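Long-range contacts in fructosyl amine:oxygen oxidoreductase (Neosartorya fumigata, PDB 4WCT), which probably uses bound FAD and oxygen to oxidise fructosyl amines, the Amadori products of glycation, and so acts as a deglycating enzyme: residues V159-F164 with M344-D349; H261-P266 with K293-I298; M155-L160 with V269-N274; T115-S120 with L275-N280. All coordinates share one frame; numbering follows the deposited sequence. Where two conformers were deposited one is given.

Interaction 1. Residues V159-F164 with M344-D349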
loop_
_atom_site.group_PDB
_atom_site.type_symbol
_atom_site.label_atom_id
_atom_site.label_comp_id
_atom_site.label_asym_id
_atom_site.label_seq_id
_atom_site.Cartn_x
_atom_site.Cartn_y
_atom_site.Cartn_z
ATOM N N VAL A 159 -25.673 5.600 10.057
ATOM C CA VAL A 159 -24.519 5.107 9.298
ATOM C C VAL A 159 -24.466 3.566 9.336
ATOM O O VAL A 159 -24.684 2.906 8.336
ATOM C CB VAL A 159 -23.230 5.705 9.852
ATOM C CG1 VAL A 159 -22.009 5.152 9.129
ATOM C CG2 VAL A 159 -23.293 7.227 9.750
ATOM N N LEU A 160 -24.309 3.004 10.526
ATOM C CA LEU A 160 -24.292 1.547 10.682
ATOM C C LEU A 160 -25.681 1.103 11.106
ATOM O O LEU A 160 -26.204 1.553 12.132
ATOM C CB LEU A 160 -23.262 1.110 11.720
ATOM C CG LEU A 160 -21.805 1.483 11.424
ATOM C CD1 LEU A 160 -20.891 1.000 12.539
ATOM C CD2 LEU A 160 -21.330 0.946 10.096
ATOM N N THR A 161 -26.286 0.249 10.303
ATOM C CA THR A 161 -27.676 -0.127 10.474
ATOM C C THR A 161 -27.836 -1.647 10.543
ATOM O O THR A 161 -28.946 -2.159 10.697
ATOM C CB THR A 161 -28.523 0.408 9.314
ATOM O OG1 THR A 161 -28.046 -0.141 8.088
ATOM C CG2 THR A 161 -28.449 1.923 9.241
ATOM N N GLY A 162 -26.757 -2.377 10.299
ATOM C CA GLY A 162 -26.862 -3.843 10.178
ATOM C C GLY A 162 -26.908 -4.601 11.483
ATOM O O GLY A 162 -26.853 -4.038 12.585
ATOM N N ASP A 163 -27.014 -5.922 11.346
ATOM C CA ASP A 163 -27.120 -6.815 12.456
ATOM C C ASP A 163 -25.796 -7.481 12.834
ATOM O O ASP A 163 -25.748 -8.175 13.832
ATOM C CB ASP A 163 -28.125 -7.915 12.117
ATOM C CG ASP A 163 -29.526 -7.442 12.117
ATOM O OD1 ASP A 163 -29.879 -6.442 12.806
ATOM O OD2 ASP A 163 -30.315 -8.098 11.431
ATOM N N PHE A 164 -24.740 -7.266 12.045
ATOM C CA PHE A 164 -23.389 -7.729 12.381
ATOM C C PHE A 164 -23.358 -9.197 12.856
ATOM O O PHE A 164 -22.861 -9.480 13.977
ATOM C CB PHE A 164 -22.750 -6.815 13.439
ATOM C CG PHE A 164 -22.510 -5.396 12.964
ATOM C CD1 PHE A 164 -23.545 -4.467 12.900
ATOM C CD2 PHE A 164 -21.282 -5.024 12.472
ATOM C CE1 PHE A 164 -23.314 -3.177 12.396
ATOM C CE2 PHE A 164 -21.035 -3.735 12.035
ATOM C CZ PHE A 164 -22.062 -2.832 11.932
ATOM N N MET A 344 -24.219 -2.098 6.749
ATOM C CA MET A 344 -24.973 -0.982 6.183
ATOM C C MET A 344 -25.932 -1.501 5.094
ATOM O O MET A 344 -25.824 -1.133 3.930
ATOM C CB MET A 344 -24.005 0.059 5.590
ATOM C CG MET A 344 -23.154 0.695 6.670
ATOM S SD MET A 344 -22.127 2.074 6.117
ATOM C CE MET A 344 -21.010 1.224 5.002
ATOM N N PRO A 345 -26.915 -2.316 5.477
ATOM C CA PRO A 345 -27.745 -2.979 4.461
ATOM C C PRO A 345 -28.576 -2.016 3.626
ATOM O O PRO A 345 -28.944 -2.346 2.490
ATOM C CB PRO A 345 -28.657 -3.911 5.289
ATOM C CG PRO A 345 -28.512 -3.459 6.701
ATOM C CD PRO A 345 -27.108 -2.919 6.815
ATOM N N HIS A 346 -28.790 -0.792 4.132
ATOM C CA HIS A 346 -29.472 0.217 3.349
ATOM C C HIS A 346 -28.699 0.636 2.105
ATOM O O HIS A 346 -29.299 1.202 1.163
ATOM C CB HIS A 346 -29.803 1.440 4.195
ATOM C CG HIS A 346 -28.623 2.067 4.846
ATOM N ND1 HIS A 346 -27.929 1.451 5.864
ATOM C CD2 HIS A 346 -28.035 3.271 4.661
ATOM C CE1 HIS A 346 -26.899 2.201 6.202
ATOM N NE2 HIS A 346 -26.981 3.339 5.541
ATOM N N LEU A 347 -27.400 0.349 2.103
ATOM C CA LEU A 347 -26.514 0.669 0.972
ATOM C C LEU A 347 -26.217 -0.533 0.078
ATOM O O LEU A 347 -25.575 -0.387 -0.937
ATOM C CB LEU A 347 -25.188 1.246 1.481
ATOM C CG LEU A 347 -25.306 2.544 2.281
ATOM C CD1 LEU A 347 -23.911 3.005 2.677
ATOM C CD2 LEU A 347 -26.118 3.621 1.554
ATOM N N ALA A 348 -26.584 -1.740 0.500
ATOM C CA ALA A 348 -26.023 -2.933 -0.107
ATOM C C ALA A 348 -26.397 -3.155 -1.561
ATOM O O ALA A 348 -25.728 -3.955 -2.230
ATOM C CB ALA A 348 -26.384 -4.162 0.704
ATOM N N ASP A 349 -27.494 -2.555 -2.017
ATOM C CA ASP A 349 -27.904 -2.694 -3.402
ATOM C C ASP A 349 -27.643 -1.442 -4.241
ATOM O O ASP A 349 -28.149 -1.324 -5.371
ATOM C CB ASP A 349 -29.378 -3.088 -3.488
ATOM C CG ASP A 349 -29.638 -4.514 -3.008
ATOM O OD1 ASP A 349 -28.834 -5.414 -3.330
ATOM O OD2 ASP A 349 -30.607 -4.708 -2.248
#
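The hydroxyl of T161 and the imidazole of H346 form the one hydrogen bond of this contact. T161 OG1 lies 2.7 Å from H346 ND1, and either could be the donor. T161 OG1 sits between its own backbone N and carbonyl carbon (chi1 60°). That turns the methyl to the ring as well, and T161 CG2 is 3.4 Å from H346 CE1. The two side chains cross at about a right angle. H346 NE2, across the ring, is hydrogen-bonded to Y272 OH, so both ring nitrogens have partners, which should fix the rotation of the imidazole. V159 O lies at the ring edge, in plane, 3.2 Å from H346 CE1. This buried carbonyl has no hydrogen-bond partner in the model. M344 CG also packs against V159 O at 3.2 Å. The contact joins two loops. Segment 159-164 runs between helix 148-152 and strand 168-172. M344 is the first residue to leave helical geometry after helix 330-343, and backbone bonds from T161 and G162 to T343 tie the first loop to that helix end. Beyond M344 the pyrrolidine ring of P345 slides past the T161 side chain, and P345 CD comes to 3.2 Å from T161 OG1. The same P345 CD atom lies 3.5 Å from G162 CA, where the lack of a side chain permits the close approach. On the buried side L160 CD2 lies 3.9 Å from M344 CG. Both side chains also touch F286 of strand 284-287.

Interaction 2. Residues H261-P266 with K293-I298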
loop_
_atom_site.group_PDB
_atom_site.type_symbol
_atom_site.label_atom_id
_atom_site.label_comp_id
_atom_site.label_asym_id
_atom_site.label_seq_id
_atom_site.Cartn_x
_atom_site.Cartn_y
_atom_site.Cartn_z
ATOM N N HIS A 261 -16.635 2.018 -5.233
ATOM C CA HIS A 261 -17.184 3.225 -4.655
ATOM C C HIS A 261 -18.683 3.234 -4.860
ATOM O O HIS A 261 -19.152 2.839 -5.921
ATOM C CB HIS A 261 -16.656 4.483 -5.336
ATOM C CG HIS A 261 -15.206 4.791 -5.112
ATOM N ND1 HIS A 261 -14.651 5.984 -5.526
ATOM C CD2 HIS A 261 -14.180 4.057 -4.614
ATOM C CE1 HIS A 261 -13.349 5.959 -5.319
ATOM N NE2 HIS A 261 -13.056 4.834 -4.693
ATOM N N ILE A 262 -19.403 3.789 -3.892
ATOM C CA ILE A 262 -20.830 4.128 -3.980
ATOM C C ILE A 262 -20.950 5.645 -3.829
ATOM O O ILE A 262 -20.318 6.230 -2.923
ATOM C CB ILE A 262 -21.639 3.462 -2.828
ATOM C CG1 ILE A 262 -21.630 1.948 -2.981
ATOM C CG2 ILE A 262 -23.068 3.985 -2.812
ATOM C CD1 ILE A 262 -22.300 1.200 -1.856
ATOM N N GLN A 263 -21.775 6.269 -4.651
ATOM C CA GLN A 263 -21.986 7.695 -4.582
ATOM C C GLN A 263 -23.081 8.032 -3.579
ATOM O O GLN A 263 -24.205 7.554 -3.723
ATOM C CB GLN A 263 -22.429 8.172 -5.983
ATOM C CG GLN A 263 -22.896 9.611 -5.997
ATOM C CD GLN A 263 -21.746 10.545 -5.804
ATOM O OE1 GLN A 263 -20.946 10.763 -6.732
ATOM N NE2 GLN A 263 -21.722 11.223 -4.657
ATOM N N MET A 264 -22.733 8.769 -2.527
ATOM C CA MET A 264 -23.687 9.126 -1.494
ATOM C C MET A 264 -24.436 10.376 -1.903
ATOM O O MET A 264 -23.911 11.226 -2.621
ATOM C CB MET A 264 -22.975 9.342 -0.148
ATOM C CG MET A 264 -22.142 8.141 0.315
ATOM S SD MET A 264 -23.064 6.599 0.464
ATOM C CE MET A 264 -23.910 6.926 1.990
ATOM N N GLY A 265 -25.680 10.472 -1.462
ATOM C CA GLY A 265 -26.486 11.667 -1.756
ATOM C C GLY A 265 -26.169 12.832 -0.830
ATOM O O GLY A 265 -25.483 12.695 0.185
ATOM N N PRO A 266 -26.623 14.032 -1.205
ATOM C CA PRO A 266 -26.130 15.241 -0.564
ATOM C C PRO A 266 -26.641 15.512 0.850
ATOM O O PRO A 266 -25.938 16.161 1.635
ATOM C CB PRO A 266 -26.590 16.342 -1.515
ATOM C CG PRO A 266 -27.766 15.762 -2.218
ATOM C CD PRO A 266 -27.469 14.309 -2.379
ATOM N N LYS A 293 -16.234 14.137 -3.983
ATOM C CA LYS A 293 -17.283 13.458 -4.756
ATOM C C LYS A 293 -18.296 12.707 -3.905
ATOM O O LYS A 293 -19.216 12.102 -4.441
ATOM C CB LYS A 293 -16.674 12.459 -5.740
ATOM C CG LYS A 293 -15.746 13.078 -6.762
ATOM C CD LYS A 293 -15.439 12.060 -7.852
ATOM C CE LYS A 293 -14.506 12.619 -8.907
ATOM N NZ LYS A 293 -14.386 11.646 -10.029
ATOM N N HIS A 294 -18.098 12.726 -2.599
ATOM C CA HIS A 294 -18.991 12.018 -1.655
ATOM C C HIS A 294 -19.119 10.542 -1.972
ATOM O O HIS A 294 -20.183 9.938 -1.825
ATOM C CB HIS A 294 -20.368 12.646 -1.660
ATOM C CG HIS A 294 -20.381 14.055 -1.173
ATOM N ND1 HIS A 294 -21.434 14.911 -1.423
ATOM C CD2 HIS A 294 -19.484 14.760 -0.446
ATOM C CE1 HIS A 294 -21.217 16.051 -0.794
ATOM N NE2 HIS A 294 -19.986 16.030 -0.309
ATOM N N GLU A 295 -17.992 9.938 -2.311
ATOM C CA GLU A 295 -17.973 8.508 -2.681
ATOM C C GLU A 295 -17.434 7.690 -1.515
ATOM O O GLU A 295 -16.448 8.056 -0.890
ATOM C CB GLU A 295 -17.102 8.291 -3.909
ATOM C CG GLU A 295 -17.855 8.570 -5.198
ATOM C CD GLU A 295 -17.039 8.334 -6.449
ATOM O OE1 GLU A 295 -15.793 8.494 -6.425
ATOM O OE2 GLU A 295 -17.698 8.207 -7.495
ATOM N N LEU A 296 -18.173 6.637 -1.175
ATOM C CA LEU A 296 -17.853 5.755 -0.068
ATOM C C LEU A 296 -17.173 4.520 -0.660
ATOM O O LEU A 296 -17.744 3.867 -1.555
ATOM C CB LEU A 296 -19.169 5.375 0.645
ATOM C CG LEU A 296 -19.062 4.557 1.943
ATOM C CD1 LEU A 296 -20.260 4.835 2.821
ATOM C CD2 LEU A 296 -18.968 3.073 1.658
ATOM N N LYS A 297 -15.961 4.243 -0.179
ATOM C CA LYS A 297 -15.127 3.170 -0.728
ATOM C C LYS A 297 -15.231 1.914 0.126
ATOM O O LYS A 297 -15.105 1.985 1.357
ATOM C CB LYS A 297 -13.674 3.600 -0.742
ATOM C CG LYS A 297 -12.772 2.570 -1.456
ATOM C CD LYS A 297 -11.308 2.950 -1.383
ATOM C CE LYS A 297 -10.702 2.374 -0.098
ATOM N NZ LYS A 297 -9.287 2.720 0.022
ATOM N N ILE A 298 -15.421 0.784 -0.541
ATOM C CA ILE A 298 -15.458 -0.543 0.096
ATOM C C ILE A 298 -14.373 -1.416 -0.528
ATOM O O ILE A 298 -14.258 -1.467 -1.750
ATOM C CB ILE A 298 -16.794 -1.274 -0.125
ATOM C CG1 ILE A 298 -17.978 -0.425 0.346
ATOM C CG2 ILE A 298 -16.778 -2.582 0.641
ATOM C CD1 ILE A 298 -18.744 0.263 -0.752
HETATM O O HOH W 1 -19.979 9.400 -8.763
HETATM O O HOH W 2 -23.740 14.006 -2.663
#
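H261 opens the first segment and meets two residues of the neighbouring strand. H261 ND1 donates to E295 OE1 at 2.9 Å, nearly straight at 165°. The carboxylate lies at the imidazole edge, but its oxygen is met from above the carboxylate plane, the two planes being 75° apart. H261 CD2 lies 3.8 Å from K297 CG. The K297 amine leads away to N71 O and to a salt bridge with D69; its side chain is about 5 Å from the FAD. I262 and L296 form an antiparallel hydrogen-bonded pair, bonded in both directions, between strands 253-263 and 295-310. On the I262 face, I262 CD1 meets I298 CD1 at 3.8 Å. Q263 bends at chi2 (71°), which brings its amide to the K293 carbonyl. Q263 NE2 donates to K293 O at 2.7 Å in a bent bond, and also to M264 O within its own segment. A water joins Q263 OE1 to E295 OE2. M264 N then bonds H294 O, while M264 SD packs against L296 CD1 at 4.1 Å. A second water links M264 O to H294 ND1. E295 is thus held by H261, a water and S353, a network that would probably stabilise its negative charge.

Interaction 3. Residues M155-L160 with V269-N274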
loop_
_atom_site.group_PDB
_atom_site.type_symbol
_atom_site.label_atom_id
_atom_site.label_comp_id
_atom_site.label_asym_id
_atom_site.label_seq_id
_atom_site.Cartn_x
_atom_site.Cartn_y
_atom_site.Cartn_z
ATOM N N MET A 155 -20.505 4.807 15.442
ATOM C CA MET A 155 -20.683 5.808 14.374
ATOM C C MET A 155 -22.012 6.540 14.581
ATOM O O MET A 155 -22.859 6.079 15.347
ATOM C CB MET A 155 -20.642 5.125 13.007
ATOM C CG MET A 155 -19.286 4.498 12.735
ATOM S SD MET A 155 -19.139 3.902 11.048
ATOM C CE MET A 155 -17.683 2.859 11.178
ATOM N N PRO A 156 -22.208 7.694 13.905
ATOM C CA PRO A 156 -23.465 8.415 14.090
ATOM C C PRO A 156 -24.675 7.615 13.680
ATOM O O PRO A 156 -24.605 6.760 12.805
ATOM C CB PRO A 156 -23.314 9.635 13.170
ATOM C CG PRO A 156 -21.843 9.858 13.092
ATOM C CD PRO A 156 -21.257 8.472 13.078
ATOM N N PRO A 157 -25.835 8.000 14.204
ATOM C CA PRO A 157 -27.045 7.301 13.803
ATOM C C PRO A 157 -27.288 7.395 12.312
ATOM O O PRO A 157 -27.057 8.446 11.705
ATOM C CB PRO A 157 -28.155 8.017 14.562
ATOM C CG PRO A 157 -27.544 9.088 15.337
ATOM C CD PRO A 157 -26.055 8.987 15.275
ATOM N N GLY A 158 -27.763 6.309 11.733
ATOM C CA GLY A 158 -28.005 6.269 10.297
ATOM C C GLY A 158 -26.874 5.673 9.488
ATOM O O GLY A 158 -27.057 5.416 8.301
ATOM N N VAL A 159 -25.673 5.600 10.057
ATOM C CA VAL A 159 -24.519 5.107 9.298
ATOM C C VAL A 159 -24.466 3.566 9.336
ATOM O O VAL A 159 -24.684 2.906 8.336
ATOM C CB VAL A 159 -23.230 5.705 9.852
ATOM C CG1 VAL A 159 -22.009 5.152 9.129
ATOM C CG2 VAL A 159 -23.293 7.227 9.750
ATOM N N LEU A 160 -24.309 3.004 10.526
ATOM C CA LEU A 160 -24.292 1.547 10.682
ATOM C C LEU A 160 -25.681 1.103 11.106
ATOM O O LEU A 160 -26.204 1.553 12.132
ATOM C CB LEU A 160 -23.262 1.110 11.720
ATOM C CG LEU A 160 -21.805 1.483 11.424
ATOM C CD1 LEU A 160 -20.891 1.000 12.539
ATOM C CD2 LEU A 160 -21.330 0.946 10.096
ATOM N N VAL A 269 -25.175 12.001 3.174
ATOM C CA VAL A 269 -23.730 11.979 3.368
ATOM C C VAL A 269 -23.304 12.708 4.625
ATOM O O VAL A 269 -22.270 12.405 5.211
ATOM C CB VAL A 269 -22.978 12.522 2.152
ATOM C CG1 VAL A 269 -23.040 14.031 2.074
ATOM C CG2 VAL A 269 -21.540 12.004 2.143
ATOM N N LYS A 270 -24.139 13.638 5.098
ATOM C CA LYS A 270 -23.704 14.490 6.182
ATOM C C LYS A 270 -23.568 13.761 7.507
ATOM O O LYS A 270 -22.886 14.246 8.378
ATOM C CB LYS A 270 -24.654 15.696 6.312
ATOM C CG LYS A 270 -24.720 16.527 5.038
ATOM C CD LYS A 270 -25.532 17.800 5.245
ATOM C CE LYS A 270 -25.615 18.618 3.967
ATOM N NZ LYS A 270 -26.731 19.583 4.102
ATOM N N GLN A 271 -24.213 12.608 7.664
ATOM C CA GLN A 271 -24.035 11.776 8.840
ATOM C C GLN A 271 -22.724 11.012 8.859
ATOM O O GLN A 271 -22.262 10.593 9.931
ATOM C CB GLN A 271 -25.206 10.776 9.025
ATOM C CG GLN A 271 -26.507 11.392 9.486
ATOM C CD GLN A 271 -26.370 12.063 10.826
ATOM O OE1 GLN A 271 -26.186 13.297 10.883
ATOM N NE2 GLN A 271 -26.535 11.282 11.925
ATOM N N TYR A 272 -22.134 10.824 7.683
ATOM C CA TYR A 272 -21.015 9.909 7.503
ATOM C C TYR A 272 -19.693 10.657 7.667
ATOM O O TYR A 272 -18.899 10.752 6.738
ATOM C CB TYR A 272 -21.053 9.242 6.119
ATOM C CG TYR A 272 -22.187 8.248 5.898
ATOM C CD1 TYR A 272 -23.469 8.698 5.604
ATOM C CD2 TYR A 272 -21.924 6.879 5.763
ATOM C CE1 TYR A 272 -24.487 7.827 5.368
ATOM C CE2 TYR A 272 -22.951 5.980 5.537
ATOM C CZ TYR A 272 -24.226 6.454 5.348
ATOM O OH TYR A 272 -25.260 5.598 5.050
ATOM N N ARG A 273 -19.495 11.224 8.845
ATOM C CA ARG A 273 -18.354 12.097 9.091
ATOM C C ARG A 273 -17.593 11.671 10.325
ATOM O O ARG A 273 -18.179 11.225 11.332
ATOM C CB ARG A 273 -18.815 13.537 9.278
ATOM C CG ARG A 273 -19.247 14.227 8.013
ATOM C CD ARG A 273 -19.993 15.507 8.378
ATOM N NE ARG A 273 -20.399 16.268 7.204
ATOM C CZ ARG A 273 -21.145 17.366 7.248
ATOM N NH1 ARG A 273 -21.603 17.808 8.409
ATOM N NH2 ARG A 273 -21.471 17.995 6.126
ATOM N N ASN A 274 -16.267 11.755 10.252
ATOM C CA ASN A 274 -15.412 11.442 11.380
ATOM C C ASN A 274 -15.496 9.971 11.808
ATOM O O ASN A 274 -15.426 9.657 13.007
ATOM C CB ASN A 274 -15.771 12.328 12.575
ATOM C CG ASN A 274 -14.581 12.608 13.467
ATOM O OD1 ASN A 274 -13.448 12.669 13.000
ATOM N ND2 ASN A 274 -14.835 12.792 14.753
#
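The Y272 and V159 side chains run antiparallel alongside each other, with a V159 methyl over the phenol ring. V159 CG2 sits 4.2 Å from the Y272 ring centroid and only 10° off the normal, a CH-pi contact. The other methyl, V159 CG1, lies 3.8 Å from Y272 CD2. The contact pairs two partly exposed loops. One follows helix 148-152 and the other links strands 253-263 and 277-280. Y272 is the centre of an inverse gamma turn. Its hydroxyl lies near G158 O, but its hydrogen bond is to H346. M264 and P289 also touch the tyrosine side chain. Q271 points at the first loop, its amide nitrogen beside the P157 ring. A bend at chi2 (-61°) folds its amide back toward the prolines. P156 CB is 3.8 Å from Q271 NE2, and P156 CG is 3.3 Å from Q271 O, so this proline packs against both ends of the residue. G158 has a positive phi, strained for any residue with a beta carbon. The oxygen just before it, P157 O, accepts Q271 NE2 at 2.9 Å and 176°, with the donor in the carbonyl plane and the acceptor in the amide plane.

Interaction 4. Residues T115-S120 with L275-N280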
loop_
_atom_site.group_PDB
_atom_site.type_symbol
_atom_site.label_atom_id
_atom_site.label_comp_id
_atom_site.label_asym_id
_atom_site.label_seq_id
_atom_site.Cartn_x
_atom_site.Cartn_y
_atom_site.Cartn_z
ATOM N N THR A 115 -9.499 9.115 13.311
ATOM C CA THR A 115 -10.861 8.772 13.667
ATOM C C THR A 115 -10.982 7.424 14.407
ATOM O O THR A 115 -12.095 7.051 14.836
ATOM C CB THR A 115 -11.739 8.709 12.436
ATOM O OG1 THR A 115 -11.224 7.735 11.530
ATOM C CG2 THR A 115 -11.842 10.030 11.728
ATOM N N GLY A 116 -9.897 6.655 14.420
ATOM C CA GLY A 116 -9.877 5.357 15.072
ATOM C C GLY A 116 -10.028 4.216 14.089
ATOM O O GLY A 116 -10.198 4.440 12.885
ATOM N N PHE A 117 -9.979 2.991 14.605
ATOM C CA PHE A 117 -9.888 1.797 13.757
ATOM C C PHE A 117 -10.513 0.637 14.493
ATOM O O PHE A 117 -10.215 0.406 15.675
ATOM C CB PHE A 117 -8.407 1.509 13.461
ATOM C CG PHE A 117 -8.128 0.206 12.753
ATOM C CD1 PHE A 117 -8.525 -0.006 11.447
ATOM C CD2 PHE A 117 -7.492 -0.831 13.420
ATOM C CE1 PHE A 117 -8.180 -1.177 10.770
ATOM C CE2 PHE A 117 -7.159 -2.001 12.757
ATOM C CZ PHE A 117 -7.498 -2.166 11.423
ATOM N N ILE A 118 -11.437 -0.052 13.821
ATOM C CA ILE A 118 -12.113 -1.206 14.402
ATOM C C ILE A 118 -11.625 -2.439 13.642
ATOM O O ILE A 118 -11.712 -2.489 12.402
ATOM C CB ILE A 118 -13.656 -1.113 14.244
ATOM C CG1 ILE A 118 -14.226 0.096 14.980
ATOM C CG2 ILE A 118 -14.323 -2.391 14.717
ATOM C CD1 ILE A 118 -15.630 0.453 14.514
ATOM N N ILE A 119 -11.116 -3.428 14.381
ATOM C CA ILE A 119 -10.777 -4.718 13.804
ATOM C C ILE A 119 -11.682 -5.811 14.339
ATOM O O ILE A 119 -11.981 -5.841 15.521
ATOM C CB ILE A 119 -9.292 -5.058 14.048
ATOM C CG1 ILE A 119 -8.890 -6.316 13.290
ATOM C CG2 ILE A 119 -8.988 -5.154 15.522
ATOM C CD1 ILE A 119 -7.399 -6.504 13.173
ATOM N N SER A 120 -12.225 -6.618 13.436
ATOM C CA SER A 120 -13.302 -7.537 13.796
ATOM C C SER A 120 -13.262 -8.816 12.940
ATOM O O SER A 120 -12.622 -8.860 11.871
ATOM C CB SER A 120 -14.651 -6.849 13.635
ATOM O OG SER A 120 -14.844 -6.442 12.272
ATOM N N LEU A 275 -15.557 9.071 10.832
ATOM C CA LEU A 275 -15.852 7.688 11.091
ATOM C C LEU A 275 -14.586 6.883 11.371
ATOM O O LEU A 275 -13.629 6.981 10.609
ATOM C CB LEU A 275 -16.562 7.077 9.875
ATOM C CG LEU A 275 -17.900 7.698 9.440
ATOM C CD1 LEU A 275 -18.499 6.922 8.288
ATOM C CD2 LEU A 275 -18.890 7.795 10.599
ATOM N N PRO A 276 -14.589 6.070 12.429
ATOM C CA PRO A 276 -13.490 5.125 12.515
ATOM C C PRO A 276 -13.518 4.173 11.320
ATOM O O PRO A 276 -14.591 3.871 10.772
ATOM C CB PRO A 276 -13.764 4.366 13.797
ATOM C CG PRO A 276 -15.229 4.475 13.994
ATOM C CD PRO A 276 -15.612 5.822 13.456
ATOM N N VAL A 277 -12.349 3.675 10.935
ATOM C CA VAL A 277 -12.298 2.622 9.911
ATOM C C VAL A 277 -12.977 1.394 10.484
ATOM O O VAL A 277 -12.693 1.022 11.617
ATOM C CB VAL A 277 -10.838 2.308 9.556
ATOM C CG1 VAL A 277 -10.736 1.163 8.550
ATOM C CG2 VAL A 277 -10.145 3.564 9.017
ATOM N N LEU A 278 -13.865 0.757 9.715
ATOM C CA LEU A 278 -14.423 -0.516 10.141
ATOM C C LEU A 278 -13.870 -1.626 9.254
ATOM O O LEU A 278 -14.158 -1.638 8.052
ATOM C CB LEU A 278 -15.936 -0.482 10.027
ATOM C CG LEU A 278 -16.672 -1.797 10.270
ATOM C CD1 LEU A 278 -16.559 -2.257 11.726
ATOM C CD2 LEU A 278 -18.133 -1.634 9.905
ATOM N N PHE A 279 -13.182 -2.591 9.864
ATOM C CA PHE A 279 -12.502 -3.680 9.156
ATOM C C PHE A 279 -12.889 -5.027 9.765
ATOM O O PHE A 279 -12.698 -5.240 10.948
ATOM C CB PHE A 279 -10.992 -3.454 9.276
ATOM C CG PHE A 279 -10.142 -4.525 8.630
ATOM C CD1 PHE A 279 -10.516 -5.130 7.441
ATOM C CD2 PHE A 279 -8.925 -4.838 9.183
ATOM C CE1 PHE A 279 -9.643 -5.999 6.771
ATOM C CE2 PHE A 279 -8.048 -5.717 8.540
ATOM C CZ PHE A 279 -8.399 -6.266 7.320
ATOM N N ASN A 280 -13.441 -5.913 8.948
ATOM C CA ASN A 280 -13.579 -7.321 9.267
ATOM C C ASN A 280 -12.572 -8.099 8.422
ATOM O O ASN A 280 -12.577 -8.009 7.175
ATOM C CB ASN A 280 -15.016 -7.791 8.992
ATOM C CG ASN A 280 -15.193 -9.280 9.176
ATOM O OD1 ASN A 280 -14.320 -10.066 8.828
ATOM N ND2 ASN A 280 -16.375 -9.687 9.579
#
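T115 OG1 donates to L275 O at 2.7 Å, arriving from above the carbonyl plane. With chi1 at 59° the T115 hydroxyl is turned in to the second segment. At the far end F279 O takes two bonds from S120. S120 OG reaches F279 O at 2.8 Å from above its carbonyl plane, and S120 N gives a weak bond. Between these ends runs the backbone ladder: V277 N to G116 O, I118 N to V277 O at 2.8 Å, and F279 N to I118 O. I118 therefore bonds V277 with its N and F279 with its O. G116 has a positive phi (101°), suited to a residue without a side chain. The F117 ring turns its edge to V277, with F117 CD1 3.8 Å from V277 CB. The F117 and F279 side chains run alongside each other, and F117 CZ comes within 3.8 Å of F279 CD2. On the face of I118 and L278, I118 CG2 meets L278 CD1 at 3.7 Å, and I118 CD1 lies 4.1 Å from P276 CG. F151 of helix 148-152 packs over I118, S120 and L278. I73 touches F117 and V277. The V277 side chain is about 7 Å from the FAD. The staggered bonding is that of a parallel strand pair. Here strands 117-121 and 277-280 form it within a mixed sheet beside the flavin-binding part of the fold.

Overall arrangement
Interactions 2 and 4 are buried strand pairs of one branched mixed sheet, the first antiparallel and the second parallel. Interactions 1 and 3 are partly buried loop contacts, and they share V159 and L160. Both sheet pairs rest on backbone bonds, and interaction 2 adds side-chain bonds and waters; each loop contact has one hydrogen bond, made by side chains. Y272 connects three contacts: its hydroxyl bonds H346 of interaction 1, and its ring touches M264 and L296 of interaction 2. L347 of interaction 1 also packs on L296. M155 and P156 of interaction 3 meet P276 and L275 of interaction 4. Interactions 2 and 4 do not touch.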